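Local coordinates for carbohydrate binding protein, putative, cpb33A (Cellvibrio japonicus, PDB 5FJQ) that acts as a copper-dependent lytic polysaccharide monooxygenase important for efficient chitin utilization, this chain being its copper-binding domain, at residues V144-R149 with H153-I158; P81-S84 with A89-F92; K103-Y108 with D135-S140. All coordinates share one frame; numbering follows the deposited sequence.

How the contacts relate
Contacts 1 and 3 are buried between the sheets of one beta sandwich; contact 2 is at the surface. Contacts 1 and 2 have centres about 9 Å apart and adjoin directly: Val144 O lies 2.9 Å from Arg90 N, a probable hydrogen bond between neighbouring strands, and Phe92 CZ packs 3.5 Å from Ile155 CD1. Contact 3 lies further off, its centre about 16 Å from that of contact 1 and about 17 Å from that of contact 2. Tyr107 joins it to both, with its CZ 3.2 Å from Ser157 OG and its CE2 3.4 Å from Phe92 CB. Contact 3 is the one near the copper held by His1 and His100: the Phe105 side chain is about 10 Å from the metal.

Contact 1: V144-R149 with H153-I158; sequences VILPYR and HIIYSI
CG of Arg149 and CG of His153 both stand anti to their own carbonyl carbons (chi1 -68° and -76°), and the arginine chain then bends at chi2, which carries CD over one face of the imidazole. Arg149 CB starts the crossing 3.8 Å from His153 CD2, and Arg149 CD finishes it 4.0 Å from the ring centroid and 21° off the normal. This is a CH-pi contact displaced toward the rim of the ring. The guanidinium does not stack on the histidine: its plane is steeply inclined to the imidazole, with His153 CE1 near its edge. Each of its nitrogens has a hydrogen-bond acceptor. Arg149 NH1 reaches Tyr148 O at 3.1 Å, the oxygen in the guanidinium plane but NH1 above the carbonyl plane, while NE and NH2 are taken by Thr110 O and Gln126 OE1, and Pro147 CG lies 3.4 Å above one face of the group. The imidazole is held as well, through ND1 to Thr110 OG1 and NE2 to Thr150 O, so the rotation of both flat groups is fixed in this buried setting. Arg149 comes from the loop after strand 139-146; where that strand ends, Leu146 crosses Ile155 at about a right angle, CD2 to CD1 at 3.8 Å. No hydrogen bond joins the segments, which meet through side chains, with Phe92 and Tyr107 packed alongside on Val144 and Ile155. That is how the opposed sheets of a beta sandwich meet: 139-146 belongs to the three-stranded sheet and 152-161 to the mixed one, the immunoglobulin-like core of lytic polysaccharide monooxygenases.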
ATOM      1  N   VAL A 144      -1.853  -5.968 -12.892  1.00 17.65           N
ATOM      2  CA  VAL A 144      -1.362  -6.998 -11.937  1.00 17.31           C
ATOM      3  C   VAL A 144      -2.267  -8.149 -12.172  1.00 18.50           C
ATOM      4  O   VAL A 144      -3.485  -7.927 -12.365  1.00 17.28           O
ATOM      5  CB  VAL A 144      -1.529  -6.500 -10.479  1.00 16.45           C
ATOM      6  CG1 VAL A 144      -1.130  -7.561  -9.440  1.00 16.96           C
ATOM      7  CG2 VAL A 144      -0.711  -5.238 -10.307  1.00 15.80           C
ATOM      8  N   ILE A 145      -1.733  -9.375 -12.269  1.00 17.29           N
ATOM      9  CA  ILE A 145      -2.651 -10.481 -12.419  1.00 19.43           C
ATOM     10  C   ILE A 145      -3.027 -10.992 -11.008  1.00 19.40           C
ATOM     11  O   ILE A 145      -2.174 -11.525 -10.260  1.00 18.85           O
ATOM     12  CB  ILE A 145      -2.140 -11.608 -13.385  1.00 20.57           C
ATOM     13  CG1 ILE A 145      -1.697 -11.086 -14.768  1.00 19.97           C
ATOM     14  CG2 ILE A 145      -3.083 -12.811 -13.437  1.00 22.24           C
ATOM     15  CD1 ILE A 145      -2.587 -10.066 -15.472  1.00 19.64           C
ATOM     16  N   LEU A 146      -4.287 -10.813 -10.618  1.00 17.45           N
ATOM     17  CA  LEU A 146      -4.754 -11.256  -9.284  1.00 16.35           C
ATOM     18  C   LEU A 146      -4.946 -12.753  -9.312  1.00 15.81           C
ATOM     19  O   LEU A 146      -5.607 -13.291 -10.252  1.00 15.66           O
ATOM     20  CB  LEU A 146      -6.045 -10.555  -8.885  1.00 17.61           C
ATOM     21  CG  LEU A 146      -5.898  -9.040  -8.896  1.00 16.68           C
ATOM     22  CD1 LEU A 146      -7.289  -8.377  -8.960  1.00 18.10           C
ATOM     23  CD2 LEU A 146      -5.056  -8.515  -7.743  1.00 14.48           C
ATOM     24  N   PRO A 147      -4.345 -13.457  -8.326  1.00 16.19           N
ATOM     25  CA  PRO A 147      -4.515 -14.901  -8.287  1.00 17.81           C
ATOM     26  C   PRO A 147      -5.918 -15.280  -7.806  1.00 20.18           C
ATOM     27  O   PRO A 147      -6.664 -14.411  -7.317  1.00 19.63           O
ATOM     28  CB  PRO A 147      -3.451 -15.349  -7.268  1.00 16.62           C
ATOM     29  CG  PRO A 147      -3.380 -14.199  -6.278  1.00 14.87           C
ATOM     30  CD  PRO A 147      -3.618 -12.942  -7.129  1.00 15.40           C
ATOM     31  N   TYR A 148      -6.302 -16.551  -7.929  1.00 23.10           N
ATOM     32  CA  TYR A 148      -7.575 -16.972  -7.316  1.00 21.96           C
ATOM     33  C   TYR A 148      -7.606 -16.676  -5.811  1.00 20.94           C
ATOM     34  O   TYR A 148      -6.778 -17.179  -5.062  1.00 19.39           O
ATOM     35  CB  TYR A 148      -7.855 -18.461  -7.558  1.00 22.59           C
ATOM     36  CG  TYR A 148      -9.183 -18.878  -7.024  1.00 21.93           C
ATOM     37  CD1 TYR A 148     -10.353 -18.581  -7.732  1.00 22.80           C
ATOM     38  CD2 TYR A 148      -9.288 -19.526  -5.792  1.00 22.08           C
ATOM     39  CE1 TYR A 148     -11.611 -18.953  -7.250  1.00 24.03           C
ATOM     40  CE2 TYR A 148     -10.538 -19.906  -5.292  1.00 23.16           C
ATOM     41  CZ  TYR A 148     -11.695 -19.611  -6.022  1.00 24.21           C
ATOM     42  OH  TYR A 148     -12.950 -19.973  -5.526  1.00 23.15           O
ATOM     43  N   ARG A 149      -8.619 -15.917  -5.378  1.00 20.59           N
ATOM     44  CA  ARG A 149      -8.891 -15.678  -3.975  1.00 19.60           C
ATOM     45  C   ARG A 149     -10.410 -15.571  -3.812  1.00 19.99           C
ATOM     46  O   ARG A 149     -11.127 -15.410  -4.806  1.00 25.88           O
ATOM     47  CB  ARG A 149      -8.230 -14.354  -3.485  1.00 18.24           C
ATOM     48  CG  ARG A 149      -6.684 -14.271  -3.398  1.00 18.47           C
ATOM     49  CD  ARG A 149      -6.088 -15.301  -2.449  1.00 18.21           C
ATOM     50  NE  ARG A 149      -4.659 -15.095  -2.199  1.00 20.53           N
ATOM     51  CZ  ARG A 149      -3.686 -15.719  -2.865  1.00 20.57           C
ATOM     52  NH1 ARG A 149      -4.001 -16.572  -3.831  1.00 19.36           N
ATOM     53  NH2 ARG A 149      -2.419 -15.475  -2.593  1.00 19.09           N
ATOM     54  N   HIS A 153      -8.910  -9.134   0.957  1.00 18.65           N
ATOM     55  CA  HIS A 153      -7.498  -9.322   0.930  1.00 17.60           C
ATOM     56  C   HIS A 153      -6.773  -7.999   1.009  1.00 18.89           C
ATOM     57  O   HIS A 153      -7.355  -6.944   0.765  1.00 17.33           O
ATOM     58  CB  HIS A 153      -7.110 -10.180  -0.300  1.00 17.37           C
ATOM     59  CG  HIS A 153      -7.426 -11.622  -0.071  1.00 19.17           C
ATOM     60  ND1 HIS A 153      -6.587 -12.437   0.671  1.00 18.06           N
ATOM     61  CD2 HIS A 153      -8.542 -12.348  -0.315  1.00 19.07           C
ATOM     62  CE1 HIS A 153      -7.162 -13.619   0.829  1.00 20.14           C
ATOM     63  NE2 HIS A 153      -8.332 -13.603   0.215  1.00 18.96           N
ATOM     64  N   ILE A 154      -5.499  -8.071   1.404  1.00 17.44           N
ATOM     65  CA  ILE A 154      -4.662  -6.917   1.369  1.00 17.91           C
ATOM     66  C   ILE A 154      -3.659  -7.111   0.266  1.00 18.64           C
ATOM     67  O   ILE A 154      -2.980  -8.182   0.145  1.00 18.09           O
ATOM     68  CB  ILE A 154      -3.949  -6.647   2.717  1.00 17.35           C
ATOM     69  CG1 ILE A 154      -4.972  -6.520   3.848  1.00 17.52           C
ATOM     70  CG2 ILE A 154      -3.057  -5.399   2.640  1.00 18.74           C
ATOM     71  CD1 ILE A 154      -4.280  -6.336   5.209  1.00 16.91           C
ATOM     72  N   ILE A 155      -3.550  -6.043  -0.515  1.00 17.77           N
ATOM     73  CA  ILE A 155      -2.471  -5.931  -1.474  1.00 20.36           C
ATOM     74  C   ILE A 155      -1.456  -4.904  -0.966  1.00 22.29           C
ATOM     75  O   ILE A 155      -1.833  -3.819  -0.481  1.00 20.51           O
ATOM     76  CB  ILE A 155      -2.958  -5.571  -2.877  1.00 19.12           C
ATOM     77  CG1 ILE A 155      -3.679  -6.807  -3.478  1.00 20.44           C
ATOM     78  CG2 ILE A 155      -1.760  -5.101  -3.727  1.00 20.73           C
ATOM     79  CD1 ILE A 155      -4.573  -6.464  -4.607  1.00 21.99           C
ATOM     80  N   TYR A 156      -0.178  -5.270  -1.069  1.00 19.81           N
ATOM     81  CA  TYR A 156       0.895  -4.384  -0.707  1.00 18.33           C
ATOM     82  C   TYR A 156       1.669  -4.068  -1.970  1.00 18.58           C
ATOM     83  O   TYR A 156       2.277  -4.963  -2.547  1.00 19.18           O
ATOM     84  CB  TYR A 156       1.790  -5.114   0.293  1.00 18.33           C
ATOM     85  CG  TYR A 156       2.641  -4.214   1.134  1.00 16.96           C
ATOM     86  CD1 TYR A 156       2.106  -3.085   1.750  1.00 17.73           C
ATOM     87  CD2 TYR A 156       4.031  -4.493   1.323  1.00 17.35           C
ATOM     88  CE1 TYR A 156       2.925  -2.258   2.536  1.00 18.96           C
ATOM     89  CE2 TYR A 156       4.854  -3.680   2.126  1.00 16.90           C
ATOM     90  CZ  TYR A 156       4.301  -2.577   2.745  1.00 18.02           C
ATOM     91  OH  TYR A 156       5.158  -1.792   3.517  1.00 18.93           O
ATOM     92  N   SER A 157       1.553  -2.830  -2.473  1.00 16.92           N
ATOM     93  CA  SER A 157       2.504  -2.342  -3.474  1.00 15.90           C
ATOM     94  C   SER A 157       3.683  -1.567  -2.908  1.00 15.66           C
ATOM     95  O   SER A 157       3.554  -0.748  -1.958  1.00 16.08           O
ATOM     96  CB  SER A 157       1.752  -1.454  -4.506  1.00 15.57           C
ATOM     97  OG  SER A 157       2.599  -1.090  -5.584  1.00 14.02           O
ATOM     98  N   ILE A 158       4.865  -1.775  -3.508  1.00 16.64           N
ATOM     99  CA  ILE A 158       6.063  -1.155  -3.023  1.00 15.29           C
ATOM    100  C   ILE A 158       6.772  -0.562  -4.207  1.00 15.90           C
ATOM    101  O   ILE A 158       6.964  -1.227  -5.275  1.00 15.08           O
ATOM    102  CB  ILE A 158       7.085  -2.183  -2.459  1.00 16.70           C
ATOM    103  CG1 ILE A 158       6.530  -2.945  -1.260  1.00 17.52           C
ATOM    104  CG2 ILE A 158       8.413  -1.488  -2.131  1.00 18.71           C
ATOM    105  CD1 ILE A 158       7.581  -3.803  -0.543  1.00 14.63           C
TER

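Contact 2: P81-S84 with A89-F92; sequences PATS and AREF
The guanidinium of Arg90 meets the 81-84 segment at a slant, with NH1 donating to a backbone carbonyl and NH2 lying against a methyl group. Arg90 NH1 reaches Ser84 O over 3.0 Å, and the bond is noticeably bent, its N-H...O angle being 136°. The nitrogen lies in the carbonyl plane, yet the oxygen sits 31° out of the guanidinium plane, a tilt that goes with the bend. Arg90 NH2 comes within 3.3 Å of Thr83 CG2, a close contact but not a hydrogen bond, since a methyl carbon is no acceptor; the same nitrogen lies 3.9 Å from Ser84 O, too long for a second bond. CG of Arg90 is anti to its backbone nitrogen (chi1 -177°) and the chain kinks at chi2, with the guanidinium lying across at the other segment. In Thr83 it is the methyl that stands anti to N, and CG2 rather than OG1 meets the arginine. Ser84 takes part through its main chain, its CB directed away. The contact lies at the surface, where the chain passes from strand 83-84 of the mixed sheet to strand 88-96 of the three-stranded one. Thr83 bonds through its backbone to Asp176 and Asp178, the first of them in strand 169-178, and its side chain rests on Pro7 and on Gln13 of helix 10-17; Arg90, for its part, packs beside Val85 and against Leu146 of strand 139-146.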
ATOM      1  N   PRO A  81     -12.491   0.037   3.985  1.00 21.22           N
ATOM      2  CA  PRO A  81     -13.164   0.245   2.686  1.00 18.36           C
ATOM      3  C   PRO A  81     -12.418  -0.453   1.534  1.00 19.10           C
ATOM      4  O   PRO A  81     -11.229  -0.207   1.336  1.00 21.27           O
ATOM      5  CB  PRO A  81     -13.095   1.756   2.495  1.00 20.63           C
ATOM      6  CG  PRO A  81     -13.098   2.300   3.900  1.00 20.16           C
ATOM      7  CD  PRO A  81     -12.292   1.301   4.720  1.00 20.59           C
ATOM      8  N   ALA A  82     -13.068  -1.305   0.760  1.00 18.28           N
ATOM      9  CA  ALA A  82     -12.337  -2.117  -0.164  1.00 18.45           C
ATOM     10  C   ALA A  82     -12.949  -2.024  -1.563  1.00 21.38           C
ATOM     11  O   ALA A  82     -14.113  -1.706  -1.710  1.00 20.27           O
ATOM     12  CB  ALA A  82     -12.308  -3.554   0.333  1.00 18.17           C
ATOM     13  N   THR A  83     -12.130  -2.251  -2.579  1.00 20.30           N
ATOM     14  CA  THR A  83     -12.596  -2.299  -3.940  1.00 21.26           C
ATOM     15  C   THR A  83     -12.898  -3.735  -4.372  1.00 22.30           C
ATOM     16  O   THR A  83     -12.143  -4.662  -4.115  1.00 21.51           O
ATOM     17  CB  THR A  83     -11.506  -1.723  -4.846  1.00 21.26           C
ATOM     18  OG1 THR A  83     -11.185  -0.403  -4.400  1.00 22.61           O
ATOM     19  CG2 THR A  83     -11.922  -1.708  -6.293  1.00 20.40           C
ATOM     20  N   SER A  84     -14.017  -3.921  -5.043  1.00 22.25           N
ATOM     21  CA  SER A  84     -14.365  -5.269  -5.499  1.00 25.25           C
ATOM     22  C   SER A  84     -13.420  -5.686  -6.588  1.00 22.64           C
ATOM     23  O   SER A  84     -13.162  -4.924  -7.510  1.00 20.06           O
ATOM     24  CB  SER A  84     -15.759  -5.276  -6.009  1.00 24.18           C
ATOM     25  OG  SER A  84     -16.528  -5.262  -4.842  1.00 30.18           O
ATOM     26  N   ALA A  89      -6.608 -10.086 -14.548  1.00 22.37           N
ATOM     27  CA  ALA A  89      -5.914  -8.817 -14.706  1.00 21.66           C
ATOM     28  C   ALA A  89      -6.696  -7.697 -14.032  1.00 19.80           C
ATOM     29  O   ALA A  89      -7.905  -7.646 -14.114  1.00 19.65           O
ATOM     30  CB  ALA A  89      -5.669  -8.520 -16.168  1.00 20.61           C
ATOM     31  N   ARG A  90      -5.993  -6.890 -13.245  1.00 18.23           N
ATOM     32  CA  ARG A  90      -6.592  -5.672 -12.683  1.00 18.84           C
ATOM     33  C   ARG A  90      -5.556  -4.539 -12.817  1.00 20.24           C
ATOM     34  O   ARG A  90      -4.418  -4.708 -12.458  1.00 16.98           O
ATOM     35  CB  ARG A  90      -7.012  -5.933 -11.227  1.00 18.90           C
ATOM     36  CG  ARG A  90      -7.722  -4.775 -10.537  1.00 21.03           C
ATOM     37  CD  ARG A  90      -8.959  -4.407 -11.318  1.00 20.54           C
ATOM     38  NE  ARG A  90      -9.549  -3.283 -10.643  1.00 24.66           N
ATOM     39  CZ  ARG A  90     -10.718  -3.289 -10.007  1.00 22.45           C
ATOM     40  NH1 ARG A  90     -11.552  -4.361 -10.026  1.00 24.03           N
ATOM     41  NH2 ARG A  90     -11.063  -2.171  -9.396  1.00 20.46           N
ATOM     42  N   GLU A  91      -5.906  -3.412 -13.420  1.00 19.82           N
ATOM     43  CA  GLU A  91      -4.976  -2.252 -13.352  1.00 19.84           C
ATOM     44  C   GLU A  91      -4.862  -1.635 -11.924  1.00 18.45           C
ATOM     45  O   GLU A  91      -5.870  -1.418 -11.215  1.00 19.92           O
ATOM     46  CB  GLU A  91      -5.315  -1.105 -14.331  1.00 22.16           C
ATOM     47  CG  GLU A  91      -5.645  -1.554 -15.743  1.00 29.83           C
ATOM     48  CD  GLU A  91      -5.341  -0.494 -16.782  1.00 35.31           C
ATOM     49  OE1 GLU A  91      -5.449   0.732 -16.492  1.00 33.55           O
ATOM     50  OE2 GLU A  91      -4.950  -0.902 -17.893  1.00 37.04           O
ATOM     51  N   PHE A  92      -3.617  -1.374 -11.567  1.00 15.74           N
ATOM     52  CA  PHE A  92      -3.198  -0.625 -10.373  1.00 15.03           C
ATOM     53  C   PHE A  92      -2.401   0.588 -10.816  1.00 14.64           C
ATOM     54  O   PHE A  92      -1.507   0.515 -11.670  1.00 14.61           O
ATOM     55  CB  PHE A  92      -2.359  -1.514  -9.445  1.00 13.85           C
ATOM     56  CG  PHE A  92      -3.151  -2.590  -8.756  1.00 14.55           C
ATOM     57  CD1 PHE A  92      -3.534  -3.754  -9.435  1.00 15.58           C
ATOM     58  CD2 PHE A  92      -3.585  -2.418  -7.478  1.00 15.26           C
ATOM     59  CE1 PHE A  92      -4.296  -4.721  -8.785  1.00 15.75           C
ATOM     60  CE2 PHE A  92      -4.359  -3.380  -6.823  1.00 17.14           C
ATOM     61  CZ  PHE A  92      -4.712  -4.527  -7.480  1.00 16.99           C
TER

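Contact 3: K103-Y108 with D135-S140; sequences KYFRYY and DQEWVS
A serine, rather than an apolar residue, lies over the face of Phe105 here, and no hydrogen bond crosses between the segments. Ser140 CB stands 4.1 Å from the ring centroid, 28° off the normal, in a CH-pi contact. It spans the two layers of the beta sandwich, since Phe105 comes from strand 102-109 of the mixed sheet and Ser140 from strand 139-146 of the other. Just before Phe105, Lys103 and Tyr104 both face Gln160 in a classic beta bulge. With CG of Phe105 anti to its carbonyl carbon (chi1 -68°), Ser140 CB lies over the face on the CE1-CZ part of the ring, and CZ comes within 3.3 Å of Ser140 OG. Glu137 OE1 lies obliquely to the same ring, 4.0 Å from Phe105 CE1. The serine hydroxyl is also hydrogen-bonded to Asn96 ND2, which reaches Glu137 O too. Its orientation is thus fixed even though it borders an aromatic ring. The Phe105 side chain is about 8 Å from that of the copper ligand His100, which places the packing near the copper site. Ser140 OG donates to Glu137 OE1 at 2.8 Å, approaching from above the carboxylate plane.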
ATOM      1  N   LYS A 103      13.620   1.389  -9.762  1.00 23.34           N
ATOM      2  CA  LYS A 103      14.145   0.023  -9.822  1.00 19.31           C
ATOM      3  C   LYS A 103      12.972  -0.929 -10.082  1.00 19.76           C
ATOM      4  O   LYS A 103      13.049  -1.849 -10.944  1.00 16.21           O
ATOM      5  CB  LYS A 103      14.885  -0.309  -8.532  1.00 23.09           C
ATOM      6  CG  LYS A 103      15.702  -1.586  -8.614  1.00 25.33           C
ATOM      7  CD  LYS A 103      16.877  -1.436  -9.558  1.00 29.79           C
ATOM      8  CE  LYS A 103      18.178  -1.251  -8.798  1.00 34.43           C
ATOM      9  NZ  LYS A 103      19.267  -0.774  -9.693  1.00 37.20           N
ATOM     10  N   TYR A 104      11.856  -0.691  -9.400  1.00 19.53           N
ATOM     11  CA  TYR A 104      10.616  -1.485  -9.608  1.00 17.36           C
ATOM     12  C   TYR A 104       9.382  -0.996  -8.870  1.00 15.87           C
ATOM     13  O   TYR A 104       9.473  -0.324  -7.802  1.00 15.30           O
ATOM     14  CB  TYR A 104      10.834  -2.956  -9.197  1.00 19.57           C
ATOM     15  CG  TYR A 104      11.311  -3.165  -7.786  1.00 20.12           C
ATOM     16  CD1 TYR A 104      10.432  -3.028  -6.687  1.00 20.28           C
ATOM     17  CD2 TYR A 104      12.602  -3.587  -7.545  1.00 20.80           C
ATOM     18  CE1 TYR A 104      10.857  -3.279  -5.397  1.00 21.11           C
ATOM     19  CE2 TYR A 104      13.051  -3.843  -6.259  1.00 22.11           C
ATOM     20  CZ  TYR A 104      12.183  -3.673  -5.183  1.00 21.50           C
ATOM     21  OH  TYR A 104      12.660  -3.887  -3.937  1.00 19.64           O
ATOM     22  N   PHE A 105       8.221  -1.355  -9.391  1.00 13.97           N
ATOM     23  CA  PHE A 105       7.005  -1.376  -8.546  1.00 13.93           C
ATOM     24  C   PHE A 105       6.684  -2.836  -8.361  1.00 16.00           C
ATOM     25  O   PHE A 105       6.492  -3.599  -9.391  1.00 16.50           O
ATOM     26  CB  PHE A 105       5.785  -0.663  -9.202  1.00 15.76           C
ATOM     27  CG  PHE A 105       5.956   0.850  -9.336  1.00 16.12           C
ATOM     28  CD1 PHE A 105       6.670   1.393 -10.402  1.00 16.55           C
ATOM     29  CD2 PHE A 105       5.481   1.718  -8.343  1.00 15.25           C
ATOM     30  CE1 PHE A 105       6.865   2.791 -10.544  1.00 16.94           C
ATOM     31  CE2 PHE A 105       5.672   3.099  -8.475  1.00 14.83           C
ATOM     32  CZ  PHE A 105       6.387   3.635  -9.550  1.00 15.91           C
ATOM     33  N   ARG A 106       6.501  -3.235  -7.107  1.00 13.30           N
ATOM     34  CA  ARG A 106       6.085  -4.593  -6.827  1.00 12.61           C
ATOM     35  C   ARG A 106       4.776  -4.677  -6.074  1.00 11.81           C
ATOM     36  O   ARG A 106       4.474  -3.831  -5.206  1.00 10.35           O
ATOM     37  CB  ARG A 106       7.143  -5.359  -5.977  1.00 12.05           C
ATOM     38  CG  ARG A 106       8.336  -5.786  -6.779  1.00 14.79           C
ATOM     39  CD  ARG A 106       9.370  -6.440  -5.868  1.00 14.76           C
ATOM     40  NE  ARG A 106      10.530  -6.753  -6.704  1.00 18.61           N
ATOM     41  CZ  ARG A 106      11.753  -7.045  -6.248  1.00 19.83           C
ATOM     42  NH1 ARG A 106      12.004  -6.990  -4.960  1.00 20.15           N
ATOM     43  NH2 ARG A 106      12.751  -7.296  -7.095  1.00 20.67           N
ATOM     44  N   TYR A 107       4.010  -5.715  -6.426  1.00 11.72           N
ATOM     45  CA  TYR A 107       2.828  -6.035  -5.671  1.00 12.51           C
ATOM     46  C   TYR A 107       2.873  -7.391  -5.015  1.00 15.37           C
ATOM     47  O   TYR A 107       3.281  -8.414  -5.660  1.00 16.92           O
ATOM     48  CB  TYR A 107       1.589  -5.967  -6.558  1.00 11.68           C
ATOM     49  CG  TYR A 107       1.415  -4.595  -7.163  1.00 11.23           C
ATOM     50  CD1 TYR A 107       2.343  -4.104  -8.085  1.00 12.48           C
ATOM     51  CD2 TYR A 107       0.362  -3.783  -6.786  1.00 12.41           C
ATOM     52  CE1 TYR A 107       2.179  -2.852  -8.683  1.00 12.42           C
ATOM     53  CE2 TYR A 107       0.160  -2.532  -7.384  1.00 12.57           C
ATOM     54  CZ  TYR A 107       1.109  -2.059  -8.258  1.00 11.66           C
ATOM     55  OH  TYR A 107       0.944  -0.845  -8.782  1.00 12.19           O
ATOM     56  N   TYR A 108       2.270  -7.416  -3.820  1.00 15.83           N
ATOM     57  CA  TYR A 108       2.130  -8.656  -3.007  1.00 16.69           C
ATOM     58  C   TYR A 108       0.690  -8.770  -2.614  1.00 18.79           C
ATOM     59  O   TYR A 108      -0.089  -7.777  -2.726  1.00 18.05           O
ATOM     60  CB  TYR A 108       3.001  -8.600  -1.737  1.00 15.92           C
ATOM     61  CG  TYR A 108       4.445  -8.417  -2.040  1.00 15.65           C
ATOM     62  CD1 TYR A 108       4.958  -7.167  -2.491  1.00 14.70           C
ATOM     63  CD2 TYR A 108       5.341  -9.489  -1.851  1.00 14.04           C
ATOM     64  CE1 TYR A 108       6.307  -7.032  -2.792  1.00 15.69           C
ATOM     65  CE2 TYR A 108       6.664  -9.337  -2.133  1.00 15.59           C
ATOM     66  CZ  TYR A 108       7.140  -8.149  -2.575  1.00 15.61           C
ATOM     67  OH  TYR A 108       8.445  -8.125  -2.840  1.00 17.01           O
ATOM     68  N   ASP A 135      11.921   4.806 -16.191  1.00 24.32           N
ATOM     69  CA  ASP A 135      12.264   6.216 -15.944  1.00 28.63           C
ATOM     70  C   ASP A 135      11.141   6.927 -15.157  1.00 27.57           C
ATOM     71  O   ASP A 135      10.219   6.265 -14.632  1.00 24.63           O
ATOM     72  CB  ASP A 135      12.649   6.944 -17.217  1.00 27.99           C
ATOM     73  CG  ASP A 135      13.833   6.284 -17.916  1.00 32.67           C
ATOM     74  OD1 ASP A 135      14.871   6.072 -17.256  1.00 31.76           O
ATOM     75  OD2 ASP A 135      13.690   5.913 -19.123  1.00 34.10           O
ATOM     76  N   GLN A 136      11.241   8.256 -15.048  1.00 26.19           N
ATOM     77  CA  GLN A 136      10.287   9.006 -14.229  1.00 27.17           C
ATOM     78  C   GLN A 136       8.976   8.943 -14.919  1.00 24.87           C
ATOM     79  O   GLN A 136       8.973   8.938 -16.107  1.00 28.00           O
ATOM     80  CB  GLN A 136      10.718  10.446 -14.039  1.00 30.00           C
ATOM     81  CG  GLN A 136      12.064  10.556 -13.357  1.00 32.06           C
ATOM     82  CD  GLN A 136      13.153  10.940 -14.340  1.00 37.68           C
ATOM     83  OE1 GLN A 136      13.757  10.103 -15.053  1.00 34.87           O
ATOM     84  NE2 GLN A 136      13.376  12.239 -14.425  1.00 40.89           N
ATOM     85  N   GLU A 137       7.899   8.834 -14.160  1.00 22.03           N
ATOM     86  CA  GLU A 137       6.577   8.678 -14.651  1.00 24.06           C
ATOM     87  C   GLU A 137       5.709   9.471 -13.743  1.00 21.63           C
ATOM     88  O   GLU A 137       5.789   9.315 -12.567  1.00 21.41           O
ATOM     89  CB  GLU A 137       6.153   7.240 -14.497  1.00 23.90           C
ATOM     90  CG  GLU A 137       6.736   6.351 -15.597  1.00 24.89           C
ATOM     91  CD  GLU A 137       6.450   4.905 -15.324  1.00 25.70           C
ATOM     92  OE1 GLU A 137       6.685   4.421 -14.177  1.00 24.24           O
ATOM     93  OE2 GLU A 137       6.009   4.253 -16.278  1.00 25.31           O
ATOM     94  N   TRP A 138       4.872  10.330 -14.301  1.00 20.35           N
ATOM     95  CA  TRP A 138       3.901  10.975 -13.482  1.00 22.17           C
ATOM     96  C   TRP A 138       2.835  10.023 -13.009  1.00 18.73           C
ATOM     97  O   TRP A 138       2.230  10.213 -11.935  1.00 16.86           O
ATOM     98  CB  TRP A 138       3.296  12.155 -14.263  1.00 28.84           C
ATOM     99  CG  TRP A 138       4.298  13.281 -14.420  1.00 38.30           C
ATOM    100  CD1 TRP A 138       4.856  13.742 -15.591  1.00 42.08           C
ATOM    101  CD2 TRP A 138       4.888  14.055 -13.352  1.00 46.11           C
ATOM    102  NE1 TRP A 138       5.730  14.774 -15.313  1.00 46.87           N
ATOM    103  CE2 TRP A 138       5.770  14.985 -13.951  1.00 49.36           C
ATOM    104  CE3 TRP A 138       4.741  14.061 -11.938  1.00 47.35           C
ATOM    105  CZ2 TRP A 138       6.503  15.927 -13.184  1.00 53.92           C
ATOM    106  CZ3 TRP A 138       5.467  14.983 -11.182  1.00 51.08           C
ATOM    107  CH2 TRP A 138       6.340  15.903 -11.805  1.00 53.62           C
ATOM    108  N   VAL A 139       2.540   9.026 -13.849  1.00 18.04           N
ATOM    109  CA  VAL A 139       1.553   8.045 -13.515  1.00 18.27           C
ATOM    110  C   VAL A 139       2.154   6.697 -13.878  1.00 18.53           C
ATOM    111  O   VAL A 139       2.771   6.543 -14.941  1.00 21.43           O
ATOM    112  CB  VAL A 139       0.221   8.219 -14.267  1.00 20.79           C
ATOM    113  CG1 VAL A 139      -0.748   7.174 -13.742  1.00 20.22           C
ATOM    114  CG2 VAL A 139      -0.392   9.614 -14.039  1.00 19.24           C
ATOM    115  N   SER A 140       2.019   5.740 -12.990  1.00 17.71           N
ATOM    116  CA  SER A 140       2.677   4.443 -13.170  1.00 17.07           C
ATOM    117  C   SER A 140       1.586   3.401 -13.146  1.00 16.49           C
ATOM    118  O   SER A 140       0.877   3.265 -12.170  1.00 17.01           O
ATOM    119  CB  SER A 140       3.706   4.201 -12.023  1.00 18.01           C
ATOM    120  OG  SER A 140       4.851   4.966 -12.156  1.00 17.24           O
TER